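Long-range contact in telomere length regulator taz1 (Schizosaccharomyces pombe, PDB 4ZMK), which binds double-stranded telomeric DNA as a homodimer and regulates telomere length, the present chain being its dimerization domain: residues 4-10 against 52-57. Residues are numbered along the deposited sequence.
Sequences SERTLGL and DFSHTL
A short N-terminal helix, 3-7, rests on the middle of the long helix 44-70, with Ser4 opposite Phe53 (CA-CA 5.5 Å) and Leu10 opposite Leu57 (7.6 Å). No direct hydrogen bond joins the segments, and 393 Å² is buried. Ser4, small enough for the closest approach, points toward 52-57 in the m rotamer: its OG lies 3.3 Å from CD2 at the edge of the Phe53 ring, and its CB 3.4 Å from OG1 of Thr56. A water bonded to Ser4 OG (3.2 Å) donates weakly to Thr56 OG1 (3.4 Å). That threonine (m) satisfies its hydroxyl within its own helix, OG1 donating to Asp52 O at 2.7 Å, and so turns CG2 to Glu5 CG (3.6 Å). A second water donates to Glu5 OE2 (3.1 Å) and, weakly, to Thr56 O. Thr7 sets CG2 3.8 Å from CZ of Phe53, while its OG1 bonds back to Phe3 O. Leu8 (m, t) lays CD2 over the face of the Phe53 ring (m), a CH-pi contact 4.0 Å from the centroid. Gly9 ends the helix in a Schellman motif: Leu10 N bonds to Glu5 O (3.0 Å) and Gly9 N weakly to Arg6 O (3.3 Å), its phi/psi of 68/41 being easy without a side chain. Leu10 (m, t) thus also faces the long helix, CD1 meeting CD1 of Leu57 (t, p) at 3.7 Å. Phe53 and Leu57 also touch helix 20-40, whereas Ser54, facing away, hydrogen-bonds Thr35 of the second subunit. The short helix thereby packs through Ser4 against Phe53 and Thr56, and Leu8 and Leu10, around and beyond its Schellman C-terminus, add apolar contacts on the antiparallel helical hairpin of the Taz1 dimerization domain.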
loop_
_atom_site.group_PDB
_atom_site.type_symbol
_atom_site.label_atom_id
_atom_site.label_comp_id
_atom_site.label_asym_id
_atom_site.label_seq_id
_atom_site.Cartn_x
_atom_site.Cartn_y
_atom_site.Cartn_z
ATOM N N SER A 4 -11.092 -9.255 -2.628
ATOM C CA SER A 4 -10.021 -8.448 -2.057
ATOM C C SER A 4 -10.545 -7.284 -1.215
ATOM O O SER A 4 -10.017 -7.030 -0.147
ATOM C CB SER A 4 -9.099 -7.925 -3.156
ATOM O OG SER A 4 -8.477 -8.996 -3.835
ATOM N N GLU A 5 -11.575 -6.586 -1.686
ATOM C CA GLU A 5 -12.163 -5.487 -0.924
ATOM C C GLU A 5 -12.618 -5.953 0.459
ATOM O O GLU A 5 -12.361 -5.294 1.468
ATOM C CB GLU A 5 -13.343 -4.876 -1.683
ATOM C CG GLU A 5 -12.957 -4.190 -2.973
ATOM C CD GLU A 5 -14.145 -3.600 -3.702
ATOM O OE1 GLU A 5 -15.282 -4.056 -3.457
ATOM O OE2 GLU A 5 -13.942 -2.677 -4.517
ATOM N N ARG A 6 -13.288 -7.100 0.503
ATOM C CA ARG A 6 -13.801 -7.633 1.749
ATOM C C ARG A 6 -12.674 -8.161 2.628
ATOM O O ARG A 6 -12.657 -7.917 3.834
ATOM C CB ARG A 6 -14.817 -8.733 1.470
ATOM C CG ARG A 6 -15.415 -9.353 2.713
ATOM C CD ARG A 6 -16.615 -8.572 3.225
ATOM N NE ARG A 6 -17.251 -9.278 4.335
ATOM C CZ ARG A 6 -17.299 -8.828 5.587
ATOM N NH1 ARG A 6 -16.762 -7.656 5.895
ATOM N NH2 ARG A 6 -17.896 -9.545 6.533
ATOM N N THR A 7 -11.732 -8.874 2.026
ATOM C CA THR A 7 -10.667 -9.520 2.777
ATOM C C THR A 7 -9.747 -8.470 3.398
ATOM O O THR A 7 -9.270 -8.643 4.524
ATOM C CB THR A 7 -9.856 -10.487 1.877
ATOM O OG1 THR A 7 -10.709 -11.533 1.411
ATOM C CG2 THR A 7 -8.704 -11.112 2.623
ATOM N N LEU A 8 -9.529 -7.368 2.679
ATOM C CA LEU A 8 -8.612 -6.313 3.122
ATOM C C LEU A 8 -9.309 -5.234 3.951
ATOM O O LEU A 8 -8.673 -4.297 4.436
ATOM C CB LEU A 8 -7.917 -5.664 1.919
ATOM C CG LEU A 8 -7.029 -6.583 1.092
ATOM C CD1 LEU A 8 -6.342 -5.814 -0.019
ATOM C CD2 LEU A 8 -6.009 -7.274 1.999
ATOM N N GLY A 9 -10.620 -5.361 4.091
ATOM C CA GLY A 9 -11.380 -4.463 4.942
ATOM C C GLY A 9 -11.436 -3.040 4.426
ATOM O O GLY A 9 -11.354 -2.092 5.204
ATOM N N LEU A 10 -11.613 -2.896 3.116
ATOM C CA LEU A 10 -11.453 -1.608 2.465
ATOM C C LEU A 10 -12.739 -0.924 2.024
ATOM O O LEU A 10 -12.682 0.114 1.374
ATOM C CB LEU A 10 -10.544 -1.774 1.246
ATOM C CG LEU A 10 -9.090 -2.173 1.523
ATOM C CD1 LEU A 10 -8.327 -2.310 0.198
ATOM C CD2 LEU A 10 -8.400 -1.178 2.453
ATOM N N ASP A 52 -3.894 -9.040 -6.907
ATOM C CA ASP A 52 -5.260 -8.539 -6.753
ATOM C C ASP A 52 -5.364 -7.639 -5.530
ATOM O O ASP A 52 -5.996 -6.589 -5.581
ATOM C CB ASP A 52 -6.278 -9.683 -6.631
ATOM C CG ASP A 52 -6.503 -10.414 -7.947
ATOM O OD1 ASP A 52 -6.000 -9.955 -8.993
ATOM O OD2 ASP A 52 -7.196 -11.450 -7.942
ATOM N N PHE A 53 -4.764 -8.065 -4.422
ATOM C CA PHE A 53 -4.737 -7.251 -3.208
ATOM C C PHE A 53 -4.120 -5.867 -3.470
ATOM O O PHE A 53 -4.690 -4.840 -3.109
ATOM C CB PHE A 53 -3.947 -7.952 -2.087
ATOM C CG PHE A 53 -4.690 -9.077 -1.411
ATOM C CD1 PHE A 53 -4.066 -9.849 -0.446
ATOM C CD2 PHE A 53 -6.003 -9.361 -1.737
ATOM C CE1 PHE A 53 -4.739 -10.887 0.179
ATOM C CE2 PHE A 53 -6.684 -10.400 -1.111
ATOM C CZ PHE A 53 -6.051 -11.165 -0.156
ATOM N N SER A 54 -2.947 -5.854 -4.095
ATOM C CA SER A 54 -2.204 -4.624 -4.349
ATOM C C SER A 54 -2.997 -3.650 -5.211
ATOM O O SER A 54 -3.106 -2.472 -4.907
ATOM C CB SER A 54 -0.869 -4.953 -5.019
ATOM O OG SER A 54 -0.091 -3.787 -5.218
ATOM N N HIS A 55 -3.540 -4.176 -6.300
ATOM C CA HIS A 55 -4.341 -3.424 -7.251
ATOM C C HIS A 55 -5.623 -2.874 -6.645
ATOM O O HIS A 55 -6.017 -1.745 -6.912
ATOM C CB HIS A 55 -4.682 -4.318 -8.439
ATOM C CG HIS A 55 -5.339 -3.593 -9.565
ATOM N ND1 HIS A 55 -6.669 -3.774 -9.890
ATOM C CD2 HIS A 55 -4.858 -2.686 -10.441
ATOM C CE1 HIS A 55 -6.974 -3.009 -10.917
ATOM N NE2 HIS A 55 -5.890 -2.337 -11.277
ATOM N N THR A 56 -6.286 -3.696 -5.851
ATOM C CA THR A 56 -7.517 -3.301 -5.189
ATOM C C THR A 56 -7.245 -2.167 -4.202
ATOM O O THR A 56 -7.994 -1.206 -4.129
ATOM C CB THR A 56 -8.144 -4.512 -4.472
ATOM O OG1 THR A 56 -8.456 -5.516 -5.445
ATOM C CG2 THR A 56 -9.401 -4.134 -3.677
ATOM N N LEU A 57 -6.158 -2.291 -3.451
ATOM C CA LEU A 57 -5.765 -1.281 -2.490
ATOM C C LEU A 57 -5.422 0.040 -3.195
ATOM O O LEU A 57 -5.865 1.110 -2.782
ATOM C CB LEU A 57 -4.587 -1.785 -1.668
ATOM C CG LEU A 57 -4.014 -0.883 -0.583
ATOM C CD1 LEU A 57 -5.035 -0.621 0.468
ATOM C CD2 LEU A 57 -2.807 -1.546 0.040
HETATM O O HOH W 1 -9.569 -8.434 -6.832
HETATM O O HOH W 2 -11.384 -0.915 -4.622
#